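Local coordinates for protein SYE1 (Shewanella oneidensis, PDB 4AWS) that probably acts as an FMN-dependent oxidoreductase of the Old Yellow Enzyme family, reducing carbon-carbon double bonds with NADH or NADPH, at residues 22-27 against 53-58; 231-236 against 268-273; 238-243 against 272-277. The protein carries 1 engineered substitution. All coordinates share one frame; numbering follows the deposited sequence. Where two conformers were deposited one is given.

Contact 1. Residues 22-27 against 53-58; sequences MPPLTR and LIVSEG. Engineered in segment 22-27: Leu25 (natural residue Met). With FMN (flavin mononucleotide), chain B.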
loop_
_atom_site.group_PDB
_atom_site.type_symbol
_atom_site.label_atom_id
_atom_site.label_comp_id
_atom_site.label_asym_id
_atom_site.label_seq_id
_atom_site.Cartn_x
_atom_site.Cartn_y
_atom_site.Cartn_z
ATOM N N MET A 22 -4.380 -1.691 10.074
ATOM C CA MET A 22 -5.315 -1.556 8.983
ATOM C C MET A 22 -4.475 -1.280 7.737
ATOM O O MET A 22 -3.891 -0.205 7.616
ATOM C CB MET A 22 -6.321 -0.417 9.224
ATOM C CG MET A 22 -7.276 -0.276 8.071
ATOM S SD MET A 22 -8.401 1.117 8.379
ATOM C CE MET A 22 -9.253 1.221 6.803
ATOM N N PRO A 23 -4.321 -2.265 6.861
ATOM C CA PRO A 23 -3.455 -2.101 5.682
ATOM C C PRO A 23 -4.182 -1.233 4.649
ATOM O O PRO A 23 -5.383 -0.956 4.794
ATOM C CB PRO A 23 -3.289 -3.536 5.196
ATOM C CG PRO A 23 -4.632 -4.151 5.478
ATOM C CD PRO A 23 -5.097 -3.520 6.780
ATOM N N PRO A 24 -3.461 -0.833 3.618
ATOM C CA PRO A 24 -4.083 0.003 2.566
ATOM C C PRO A 24 -5.239 -0.701 1.904
ATOM O O PRO A 24 -5.113 -1.849 1.463
ATOM C CB PRO A 24 -2.950 0.187 1.560
ATOM C CG PRO A 24 -1.746 0.127 2.411
ATOM C CD PRO A 24 -2.026 -1.022 3.373
ATOM N N LEU A 25 -6.360 0.008 1.766
ATOM C CA LEU A 25 -7.567 -0.540 1.135
ATOM C C LEU A 25 -8.206 0.545 0.246
ATOM O O LEU A 25 -8.956 1.391 0.720
ATOM C CB LEU A 25 -8.574 -1.025 2.158
ATOM C CG LEU A 25 -8.058 -2.154 3.071
ATOM C CD1 LEU A 25 -8.843 -2.142 4.401
ATOM C CD2 LEU A 25 -8.113 -3.495 2.342
ATOM N N THR A 26 -7.906 0.474 -1.045
ATOM C CA THR A 26 -8.584 1.348 -2.028
ATOM C C THR A 26 -10.095 1.178 -1.935
ATOM O O THR A 26 -10.600 0.068 -2.063
ATOM C CB THR A 26 -8.085 0.922 -3.419
ATOM O OG1 THR A 26 -6.729 1.339 -3.604
ATOM C CG2 THR A 26 -8.884 1.546 -4.566
ATOM N N ARG A 27 -10.775 2.298 -1.753
ATOM C CA ARG A 27 -12.248 2.312 -1.700
ATOM C C ARG A 27 -12.865 3.165 -2.787
ATOM O O ARG A 27 -14.101 3.145 -2.987
ATOM C CB ARG A 27 -12.767 2.753 -0.330
ATOM C CG ARG A 27 -12.154 1.986 0.843
ATOM C CD ARG A 27 -12.272 0.449 0.739
ATOM N NE ARG A 27 -13.680 0.056 0.600
ATOM C CZ ARG A 27 -14.551 -0.039 1.608
ATOM N NH1 ARG A 27 -14.159 0.144 2.843
ATOM N NH2 ARG A 27 -15.812 -0.314 1.343
ATOM N N LEU A 53 -1.914 0.932 13.909
ATOM C CA LEU A 53 -1.466 1.736 12.793
ATOM C C LEU A 53 -2.496 1.611 11.675
ATOM O O LEU A 53 -2.906 0.498 11.365
ATOM C CB LEU A 53 -0.117 1.233 12.278
ATOM C CG LEU A 53 0.443 1.873 10.993
ATOM C CD1 LEU A 53 0.777 3.350 11.200
ATOM C CD2 LEU A 53 1.643 1.091 10.505
ATOM N N ILE A 54 -2.854 2.729 11.061
ATOM C CA ILE A 54 -3.582 2.758 9.808
ATOM C C ILE A 54 -2.626 3.134 8.694
ATOM O O ILE A 54 -1.890 4.114 8.839
ATOM C CB ILE A 54 -4.757 3.751 9.839
ATOM C CG1 ILE A 54 -5.804 3.290 10.870
ATOM C CG2 ILE A 54 -5.375 3.947 8.452
ATOM C CD1 ILE A 54 -6.922 4.307 11.107
ATOM N N VAL A 55 -2.655 2.399 7.607
ATOM C CA VAL A 55 -2.003 2.794 6.370
ATOM C C VAL A 55 -3.126 3.153 5.398
ATOM O O VAL A 55 -4.041 2.360 5.175
ATOM C CB VAL A 55 -1.108 1.700 5.785
ATOM C CG1 VAL A 55 -0.310 2.282 4.628
ATOM C CG2 VAL A 55 -0.196 1.113 6.829
ATOM N N SER A 56 -3.094 4.372 4.849
ATOM C CA SER A 56 -4.121 4.772 3.927
ATOM C C SER A 56 -4.144 3.873 2.710
ATOM O O SER A 56 -3.147 3.281 2.285
ATOM C CB SER A 56 -3.901 6.218 3.449
ATOM O OG SER A 56 -2.943 6.327 2.407
ATOM N N GLU A 57 -5.305 3.838 2.054
ATOM C CA GLU A 57 -5.419 3.412 0.672
ATOM C C GLU A 57 -4.339 4.093 -0.158
ATOM O O GLU A 57 -3.922 5.219 0.102
ATOM C CB GLU A 57 -6.800 3.753 0.148
ATOM C CG GLU A 57 -7.171 5.223 0.052
ATOM C CD GLU A 57 -8.696 5.320 0.197
ATOM O OE1 GLU A 57 -9.467 4.950 -0.726
ATOM O OE2 GLU A 57 -9.167 5.747 1.273
ATOM N N GLY A 58 -3.964 3.423 -1.254
ATOM C CA GLY A 58 -3.022 4.054 -2.153
ATOM C C GLY A 58 -3.525 5.418 -2.591
ATOM O O GLY A 58 -4.680 5.628 -2.942
HETATM N N1 FMN B . -3.034 -3.042 -1.044
HETATM C C2 FMN B . -2.252 -1.961 -1.232
HETATM O O2 FMN B . -1.014 -1.988 -1.014
HETATM N N3 FMN B . -2.826 -0.769 -1.607
HETATM C C4 FMN B . -4.174 -0.579 -1.818
HETATM O O4 FMN B . -4.607 0.561 -2.078
HETATM C C4A FMN B . -4.960 -1.754 -1.727
HETATM N N5 FMN B . -6.314 -1.669 -1.961
HETATM C C5A FMN B . -7.087 -2.765 -1.645
HETATM C C6 FMN B . -8.454 -2.689 -1.734
HETATM C C7 FMN B . -9.305 -3.725 -1.348
HETATM C C7M FMN B . -10.801 -3.501 -1.355
HETATM C C8 FMN B . -8.745 -4.907 -0.887
HETATM C C8M FMN B . -9.591 -6.012 -0.415
HETATM C C9 FMN B . -7.349 -5.024 -0.788
HETATM C C9A FMN B . -6.502 -3.968 -1.180
HETATM N N10 FMN B . -5.111 -4.030 -1.010
HETATM C C10 FMN B . -4.323 -2.936 -1.262
HETATM C "C1'" FMN B . -4.519 -5.251 -0.388
HETATM C "C2'" FMN B . -4.681 -5.264 1.110
HETATM O "O2'" FMN B . -3.890 -4.257 1.751
HETATM C "C3'" FMN B . -4.266 -6.600 1.728
HETATM O "O3'" FMN B . -2.856 -6.811 1.566
HETATM C "C4'" FMN B . -4.991 -7.817 1.199
HETATM O "O4'" FMN B . -6.415 -7.572 1.111
HETATM C "C5'" FMN B . -4.687 -9.085 1.965
HETATM O "O5'" FMN B . -5.101 -8.982 3.334
HETATM P P FMN B . -6.520 -9.650 3.806
HETATM O O1P FMN B . -7.619 -8.842 3.159
HETATM O O2P FMN B . -6.522 -11.103 3.322
HETATM O O3P FMN B . -6.487 -9.499 5.318
HETATM O O HOH W 1 -6.576 1.533 4.395
HETATM O O HOH W 2 -6.797 4.064 -3.521
#

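Contact 2. Residues 231-236 against 268-273; sequences GVRLAP and HIAEVD. With FMN (flavin mononucleotide), chain B.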
loop_
_atom_site.group_PDB
_atom_site.type_symbol
_atom_site.label_atom_id
_atom_site.label_comp_id
_atom_site.label_asym_id
_atom_site.label_seq_id
_atom_site.Cartn_x
_atom_site.Cartn_y
_atom_site.Cartn_z
ATOM N N GLY A 231 8.008 3.779 5.524
ATOM C CA GLY A 231 7.848 2.336 5.401
ATOM C C GLY A 231 7.773 1.981 3.930
ATOM O O GLY A 231 7.547 2.845 3.068
ATOM N N VAL A 232 7.963 0.687 3.612
ATOM C CA VAL A 232 7.893 0.202 2.258
ATOM C C VAL A 232 7.107 -1.094 2.232
ATOM O O VAL A 232 7.307 -1.943 3.095
ATOM C CB VAL A 232 9.300 -0.021 1.651
ATOM C CG1 VAL A 232 9.229 -0.615 0.277
ATOM C CG2 VAL A 232 10.105 1.274 1.650
ATOM N N ARG A 233 6.253 -1.251 1.220
ATOM C CA ARG A 233 5.501 -2.482 0.997
ATOM C C ARG A 233 6.069 -3.234 -0.217
ATOM O O ARG A 233 6.292 -2.645 -1.267
ATOM C CB ARG A 233 4.000 -2.189 0.763
ATOM C CG ARG A 233 3.153 -3.397 1.088
ATOM C CD ARG A 233 1.661 -3.120 1.074
ATOM N NE ARG A 233 0.996 -4.130 1.888
ATOM C CZ ARG A 233 -0.287 -4.474 1.823
ATOM N NH1 ARG A 233 -1.055 -4.095 0.845
ATOM N NH2 ARG A 233 -0.773 -5.317 2.733
ATOM N N LEU A 234 6.284 -4.544 -0.019
ATOM C CA LEU A 234 6.753 -5.465 -1.051
ATOM C C LEU A 234 5.839 -6.658 -1.160
ATOM O O LEU A 234 5.180 -7.032 -0.188
ATOM C CB LEU A 234 8.189 -5.963 -0.745
ATOM C CG LEU A 234 9.281 -4.893 -0.659
ATOM C CD1 LEU A 234 10.617 -5.558 -0.271
ATOM C CD2 LEU A 234 9.433 -4.126 -1.977
ATOM N N ALA A 235 5.839 -7.318 -2.318
ATOM C CA ALA A 235 5.069 -8.523 -2.598
ATOM C C ALA A 235 5.971 -9.544 -3.276
ATOM O O ALA A 235 6.033 -9.649 -4.498
ATOM C CB ALA A 235 3.881 -8.224 -3.486
ATOM N N PRO A 236 6.749 -10.307 -2.467
ATOM C CA PRO A 236 7.755 -11.197 -3.109
ATOM C C PRO A 236 7.179 -12.274 -3.989
ATOM O O PRO A 236 7.826 -12.625 -4.989
ATOM C CB PRO A 236 8.469 -11.792 -1.876
ATOM C CG PRO A 236 8.321 -10.774 -0.808
ATOM C CD PRO A 236 6.890 -10.220 -1.018
ATOM N N HIS A 268 6.675 -3.923 5.038
ATOM C CA HIS A 268 5.351 -4.505 4.997
ATOM C C HIS A 268 5.293 -5.491 3.851
ATOM O O HIS A 268 5.517 -5.105 2.718
ATOM C CB HIS A 268 4.348 -3.368 4.886
ATOM C CG HIS A 268 2.899 -3.714 4.969
ATOM N ND1 HIS A 268 1.942 -2.712 4.927
ATOM C CD2 HIS A 268 2.226 -4.864 5.103
ATOM C CE1 HIS A 268 0.754 -3.298 5.052
ATOM N NE2 HIS A 268 0.857 -4.630 5.157
ATOM N N ILE A 269 5.017 -6.748 4.165
ATOM C CA ILE A 269 4.928 -7.808 3.177
ATOM C C ILE A 269 3.447 -8.103 2.910
ATOM O O ILE A 269 2.695 -8.503 3.805
ATOM C CB ILE A 269 5.660 -9.072 3.649
ATOM C CG1 ILE A 269 7.111 -8.784 3.991
ATOM C CG2 ILE A 269 5.497 -10.187 2.623
ATOM C CD1 ILE A 269 7.974 -8.256 2.870
ATOM N N ALA A 270 3.061 -7.947 1.644
ATOM C CA ALA A 270 1.726 -8.287 1.152
ATOM C C ALA A 270 1.769 -9.740 0.728
ATOM O O ALA A 270 2.224 -10.095 -0.366
ATOM C CB ALA A 270 1.337 -7.366 0.029
ATOM N N GLU A 271 1.359 -10.625 1.637
ATOM C CA GLU A 271 1.512 -12.053 1.527
ATOM C C GLU A 271 0.445 -12.710 0.656
ATOM O O GLU A 271 0.646 -13.820 0.125
ATOM C CB GLU A 271 1.577 -12.644 2.946
ATOM C CG GLU A 271 1.799 -14.101 3.088
ATOM C CD GLU A 271 2.040 -14.535 4.517
ATOM O OE1 GLU A 271 2.046 -13.654 5.425
ATOM O OE2 GLU A 271 2.172 -15.779 4.713
ATOM N N VAL A 272 -0.720 -12.086 0.568
ATOM C CA VAL A 272 -1.849 -12.515 -0.256
ATOM C C VAL A 272 -2.346 -11.295 -1.009
ATOM O O VAL A 272 -2.391 -10.204 -0.410
ATOM C CB VAL A 272 -2.996 -13.100 0.586
ATOM C CG1 VAL A 272 -4.213 -13.454 -0.274
ATOM C CG2 VAL A 272 -2.515 -14.301 1.399
ATOM N N ASP A 273 -2.762 -11.496 -2.251
ATOM C CA ASP A 273 -3.459 -10.436 -3.003
ATOM C C ASP A 273 -4.741 -11.065 -3.528
ATOM O O ASP A 273 -4.654 -11.977 -4.367
ATOM C CB ASP A 273 -2.592 -9.814 -4.086
ATOM C CG ASP A 273 -3.085 -8.397 -4.446
ATOM O OD1 ASP A 273 -3.584 -7.616 -3.510
ATOM O OD2 ASP A 273 -2.852 -8.008 -5.576
HETATM N N1 FMN B . -3.034 -3.042 -1.044
HETATM C C2 FMN B . -2.252 -1.961 -1.232
HETATM O O2 FMN B . -1.014 -1.988 -1.014
HETATM N N3 FMN B . -2.826 -0.769 -1.607
HETATM C C4 FMN B . -4.174 -0.579 -1.818
HETATM O O4 FMN B . -4.607 0.561 -2.078
HETATM C C4A FMN B . -4.960 -1.754 -1.727
HETATM N N5 FMN B . -6.314 -1.669 -1.961
HETATM C C5A FMN B . -7.087 -2.765 -1.645
HETATM C C6 FMN B . -8.454 -2.689 -1.734
HETATM C C7 FMN B . -9.305 -3.725 -1.348
HETATM C C7M FMN B . -10.801 -3.501 -1.355
HETATM C C8 FMN B . -8.745 -4.907 -0.887
HETATM C C8M FMN B . -9.591 -6.012 -0.415
HETATM C C9 FMN B . -7.349 -5.024 -0.788
HETATM C C9A FMN B . -6.502 -3.968 -1.180
HETATM N N10 FMN B . -5.111 -4.030 -1.010
HETATM C C10 FMN B . -4.323 -2.936 -1.262
HETATM C "C1'" FMN B . -4.519 -5.251 -0.388
HETATM C "C2'" FMN B . -4.681 -5.264 1.110
HETATM O "O2'" FMN B . -3.890 -4.257 1.751
HETATM C "C3'" FMN B . -4.266 -6.600 1.728
HETATM O "O3'" FMN B . -2.856 -6.811 1.566
HETATM C "C4'" FMN B . -4.991 -7.817 1.199
HETATM O "O4'" FMN B . -6.415 -7.572 1.111
HETATM C "C5'" FMN B . -4.687 -9.085 1.965
HETATM O "O5'" FMN B . -5.101 -8.982 3.334
HETATM P P FMN B . -6.520 -9.650 3.806
HETATM O O1P FMN B . -7.619 -8.842 3.159
HETATM O O2P FMN B . -6.522 -11.103 3.322
HETATM O O3P FMN B . -6.487 -9.499 5.318
#

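Contact 3. Residues 238-243 against 272-277; sequences TTLNGT and VDWDDA. With FMN (flavin mononucleotide), chain B.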
loop_
_atom_site.group_PDB
_atom_site.type_symbol
_atom_site.label_atom_id
_atom_site.label_comp_id
_atom_site.label_asym_id
_atom_site.label_seq_id
_atom_site.Cartn_x
_atom_site.Cartn_y
_atom_site.Cartn_z
ATOM N N THR A 238 3.402 -13.028 -4.684
ATOM C CA THR A 238 2.167 -12.875 -5.438
ATOM C C THR A 238 2.528 -12.317 -6.829
ATOM O O THR A 238 3.551 -11.688 -7.027
ATOM C CB THR A 238 1.161 -11.989 -4.714
ATOM O OG1 THR A 238 1.793 -10.730 -4.458
ATOM C CG2 THR A 238 0.716 -12.619 -3.404
ATOM N N THR A 239 1.632 -12.628 -7.760
ATOM C CA THR A 239 1.834 -12.325 -9.168
ATOM C C THR A 239 0.551 -11.897 -9.852
ATOM O O THR A 239 0.526 -11.729 -11.087
ATOM C CB THR A 239 2.402 -13.551 -9.917
ATOM O OG1 THR A 239 1.425 -14.613 -9.828
ATOM C CG2 THR A 239 3.736 -14.036 -9.349
ATOM N N LEU A 240 -0.512 -11.625 -9.117
ATOM C CA LEU A 240 -1.825 -11.385 -9.675
ATOM C C LEU A 240 -1.871 -10.247 -10.661
ATOM O O LEU A 240 -2.537 -10.352 -11.702
ATOM C CB LEU A 240 -2.792 -11.142 -8.515
ATOM C CG LEU A 240 -4.257 -10.978 -8.905
ATOM C CD1 LEU A 240 -4.807 -12.245 -9.506
ATOM C CD2 LEU A 240 -5.054 -10.581 -7.706
ATOM N N ASN A 241 -1.203 -9.154 -10.378
ATOM C CA ASN A 241 -1.189 -7.995 -11.303
ATOM C C ASN A 241 -0.122 -8.029 -12.335
ATOM O O ASN A 241 0.074 -7.052 -13.034
ATOM C CB ASN A 241 -1.208 -6.697 -10.476
ATOM C CG ASN A 241 -2.460 -6.489 -9.669
ATOM O OD1 ASN A 241 -2.457 -5.635 -8.726
ATOM N ND2 ASN A 241 -3.562 -7.134 -9.970
ATOM N N GLY A 242 0.515 -9.173 -12.512
ATOM C CA GLY A 242 1.304 -9.425 -13.673
ATOM C C GLY A 242 2.790 -9.344 -13.527
ATOM O O GLY A 242 3.477 -9.512 -14.560
ATOM N N THR A 243 3.353 -9.177 -12.348
ATOM C CA THR A 243 4.785 -9.161 -12.142
ATOM C C THR A 243 5.234 -10.476 -11.495
ATOM O O THR A 243 4.744 -10.859 -10.430
ATOM C CB THR A 243 5.199 -7.975 -11.266
ATOM O OG1 THR A 243 4.523 -7.953 -10.035
ATOM C CG2 THR A 243 4.953 -6.649 -11.984
ATOM N N VAL A 272 -0.720 -12.086 0.568
ATOM C CA VAL A 272 -1.849 -12.515 -0.256
ATOM C C VAL A 272 -2.346 -11.295 -1.009
ATOM O O VAL A 272 -2.391 -10.204 -0.410
ATOM C CB VAL A 272 -2.996 -13.100 0.586
ATOM C CG1 VAL A 272 -4.213 -13.454 -0.274
ATOM C CG2 VAL A 272 -2.515 -14.301 1.399
ATOM N N ASP A 273 -2.762 -11.496 -2.251
ATOM C CA ASP A 273 -3.459 -10.436 -3.003
ATOM C C ASP A 273 -4.741 -11.065 -3.528
ATOM O O ASP A 273 -4.654 -11.977 -4.367
ATOM C CB ASP A 273 -2.592 -9.814 -4.086
ATOM C CG ASP A 273 -3.085 -8.397 -4.446
ATOM O OD1 ASP A 273 -3.584 -7.616 -3.510
ATOM O OD2 ASP A 273 -2.852 -8.008 -5.576
ATOM N N TRP A 274 -5.879 -10.699 -2.988
ATOM C CA TRP A 274 -7.190 -11.260 -3.373
ATOM C C TRP A 274 -7.181 -12.752 -3.069
ATOM O O TRP A 274 -7.130 -13.144 -1.894
ATOM C CB TRP A 274 -7.602 -10.846 -4.785
ATOM C CG TRP A 274 -7.755 -9.364 -4.827
ATOM C CD1 TRP A 274 -6.852 -8.448 -5.238
ATOM C CD2 TRP A 274 -8.893 -8.587 -4.409
ATOM N NE1 TRP A 274 -7.326 -7.170 -5.113
ATOM C CE2 TRP A 274 -8.598 -7.248 -4.600
ATOM C CE3 TRP A 274 -10.121 -8.929 -3.871
ATOM C CZ2 TRP A 274 -9.462 -6.225 -4.312
ATOM C CZ3 TRP A 274 -11.017 -7.901 -3.580
ATOM C CH2 TRP A 274 -10.652 -6.575 -3.818
ATOM N N ASP A 275 -7.237 -13.601 -4.094
ATOM C CA ASP A 275 -7.151 -15.043 -3.817
ATOM C C ASP A 275 -5.827 -15.622 -4.326
ATOM O O ASP A 275 -5.679 -16.859 -4.380
ATOM C CB ASP A 275 -8.309 -15.832 -4.401
ATOM C CG ASP A 275 -9.628 -15.714 -3.681
ATOM O OD1 ASP A 275 -9.740 -15.643 -2.447
ATOM O OD2 ASP A 275 -10.621 -15.748 -4.441
ATOM N N ASP A 276 -4.850 -14.805 -4.606
ATOM C CA ASP A 276 -3.477 -15.210 -4.915
ATOM C C ASP A 276 -2.735 -15.351 -3.579
ATOM O O ASP A 276 -2.295 -14.372 -3.011
ATOM C CB ASP A 276 -2.834 -14.225 -5.807
ATOM C CG ASP A 276 -1.427 -14.529 -6.269
ATOM O OD1 ASP A 276 -0.900 -15.661 -5.977
ATOM O OD2 ASP A 276 -0.790 -13.660 -6.918
ATOM N N ALA A 277 -2.640 -16.588 -3.112
ATOM C CA ALA A 277 -2.125 -16.906 -1.778
ATOM C C ALA A 277 -1.019 -17.956 -1.911
ATOM O O ALA A 277 -1.217 -19.114 -1.531
ATOM C CB ALA A 277 -3.252 -17.379 -0.865
HETATM N N1 FMN B . -3.034 -3.042 -1.044
HETATM C C2 FMN B . -2.252 -1.961 -1.232
HETATM O O2 FMN B . -1.014 -1.988 -1.014
HETATM N N3 FMN B . -2.826 -0.769 -1.607
HETATM C C4 FMN B . -4.174 -0.579 -1.818
HETATM O O4 FMN B . -4.607 0.561 -2.078
HETATM C C4A FMN B . -4.960 -1.754 -1.727
HETATM N N5 FMN B . -6.314 -1.669 -1.961
HETATM C C5A FMN B . -7.087 -2.765 -1.645
HETATM C C6 FMN B . -8.454 -2.689 -1.734
HETATM C C7 FMN B . -9.305 -3.725 -1.348
HETATM C C7M FMN B . -10.801 -3.501 -1.355
HETATM C C8 FMN B . -8.745 -4.907 -0.887
HETATM C C8M FMN B . -9.591 -6.012 -0.415
HETATM C C9 FMN B . -7.349 -5.024 -0.788
HETATM C C9A FMN B . -6.502 -3.968 -1.180
HETATM N N10 FMN B . -5.111 -4.030 -1.010
HETATM C C10 FMN B . -4.323 -2.936 -1.262
HETATM C "C1'" FMN B . -4.519 -5.251 -0.388
HETATM C "C2'" FMN B . -4.681 -5.264 1.110
HETATM O "O2'" FMN B . -3.890 -4.257 1.751
HETATM C "C3'" FMN B . -4.266 -6.600 1.728
HETATM O "O3'" FMN B . -2.856 -6.811 1.566
HETATM C "C4'" FMN B . -4.991 -7.817 1.199
HETATM O "O4'" FMN B . -6.415 -7.572 1.111
HETATM C "C5'" FMN B . -4.687 -9.085 1.965
HETATM O "O5'" FMN B . -5.101 -8.982 3.334
HETATM P P FMN B . -6.520 -9.650 3.806
HETATM O O1P FMN B . -7.619 -8.842 3.159
HETATM O O2P FMN B . -6.522 -11.103 3.322
HETATM O O3P FMN B . -6.487 -9.499 5.318
HETATM O O HOH W 3 1.474 -15.962 -7.231
HETATM O O HOH W 4 -0.707 -8.435 -7.484
#

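Contact 1. Residues 22-27 against 53-58
The Glu57 carboxylate takes the backbone N-H of Arg27 from above its plane. In the conformer given, Arg27 N lies 3.1 Å from Glu57 OE1, 42° out of that plane. Tyr45 holds the other oxygen, OE2. Met22 ends the first strand of a TIM barrel and 53-58 lies on the second; residues 23-27 form the loop that follows the first strand. The flavin is the second flat group, and one of its faces is covered by residues 24-25. Leu25, an engineered residue, sets its CA over FMN N5 and its CD2 over C8 and C9. Pro24 CB sits above N3. At the rim of the flavin, O4 accepts two hydrogen bonds, from Thr26 OG1 (2.7 Å) and from Gly58 N (3.0 Å).

Met22 and Ile54 form a parallel bridge. Val55 N bonds to Met22 O, and Met22 N to Leu53 O. The side chains of Met22 and Ile54 run side by side. Met22 is fully extended, with CG anti to N (chi1 179°), which carries SD along Ile54 CG2.

Beyond Met22 the direct backbone pairing stops, and a water bridges the segments. It donates to Pro23 O and Val55 O and accepts a weak bond from Leu25 N. A second water donates to both Thr26 OG1 and Gly58 O. Ser56 O, buried without a polar partner, faces Pro24 CB at 3.2 Å.

Contact 2. Residues 231-236 against 268-273
Arg233 lies alongside His268 and points the same way, toward the flavin. Its CG is anti to the backbone N (chi1 -157°), and the chain stays extended as far as NE. This draws the arm across the imidazole. CD makes a CH-pi contact over one ring face, 4.0 Å from the centroid, and NE stands 3.2 Å above the same ring. The guanidinium is turned 53° from the ring plane. Ala270 CB covers one guanidinium face, 3.7 Å above its centre.

At the guanidinium edge is the flavin. Arg233 NH1 donates to FMN O2 at 2.8 Å and to O2' at 3.0 Å. Arg233 NH2 donates to FMN O3' at 2.8 Å. One side chain thus grips both the pyrimidine and the ribityl chain. A leucine in place of Arg233 removes the guanidinium and would probably leave O2 and O3' without these donors and the ribityl chain freer to turn.

The tight part is this cluster of Arg233, His268 and Ala270 together with the pairing of two parallel barrel strands. His268 N bonds to Val232 O, Leu234 N to His268 O, and Ala270 N to Leu234 O. The Pro236 and Ile269 side chains cross at about a right angle, CD meeting CG2. Past Ala270 the pairing opens. Residues 271-273 make no contact with 231-236. The partly exposed Glu271 forms a salt bridge with Lys285 and a hydrogen bond with Tyr302.

The pair forms a beta-alpha-beta unit with helix 248-262. Tyr252 and Leu259 of that helix pack on Leu234. Strands 177-181 and 295-299 flank the unit, and Glu179 of the former hydrogen-bonds His268 ND1.

Contact 3. Residues 238-243 against 272-277
Thr238 presses its methyl against the turn at Asp273-Asp276. Its OG1 lies between the backbone N and the carbonyl carbon (chi1 56°), which leaves CG2 to point at the other loop. There CG2 meets Asp276 O at 3.5 Å and Asp273 N at 3.8 Å.

Thr239 makes the direct polar link. Its N-H reaches the syn lone pair of Asp276 OD2, and the bond is short and straight (2.8 Å, 172°). Its hydroxyl works through a water, which accepts from Thr239 OG1 and donates to Asp276 OD1. Both carboxylate oxygens are therefore tied to one residue.

Leu240 follows in the type I turn 239-242. Its N lies 3.0 Å from the same OD2. Its side chain, with CG anti to N (chi1 -175°), leans on the other loop, where CD2 meets Trp274 CD1 at 3.7 Å and also Asp273 O. The far end of that indole packs on the dimethylbenzene end of the flavin, with Trp274 CH2 3.6 Å from FMN C8M. Asn241 joins in through its backbone: a water accepts from Asn241 N and donates to Asp273 OD2.

Residues 273-276 of the second segment form a type II' turn, closed by Asp276 N to Asp273 O and Asp273 N to Asp276 O. Asp275 makes a salt bridge to Arg301, and Trp274 O accepts a hydrogen bond from Arg323. The two loops follow barrel strands 230-234 and 266-270 and lead into helices 248-262 and 282-291.

From the N terminus, contact 1 comes first. It closes the loop that carries helix 39-46 and joins barrel strands 20-22 and 53-60. Contact 2 begins much later and closes the excursion through helix 248-262, joining strands 230-234 and 266-270. Contact 3 starts inside that excursion and ends just beyond it, so contacts 2 and 3 interlock rather than nest, sharing Val272 and Asp273. Contact 3 joins the loops that follow the same two strands. Contacts 1 and 2 meet inside the barrel, where Pro23 CB is 3.9 Å from Arg233 NH2. All three touch FMN. Contact 1 covers one flavin face, and Trp274 of contact 3 meets the other at its dimethylbenzene end.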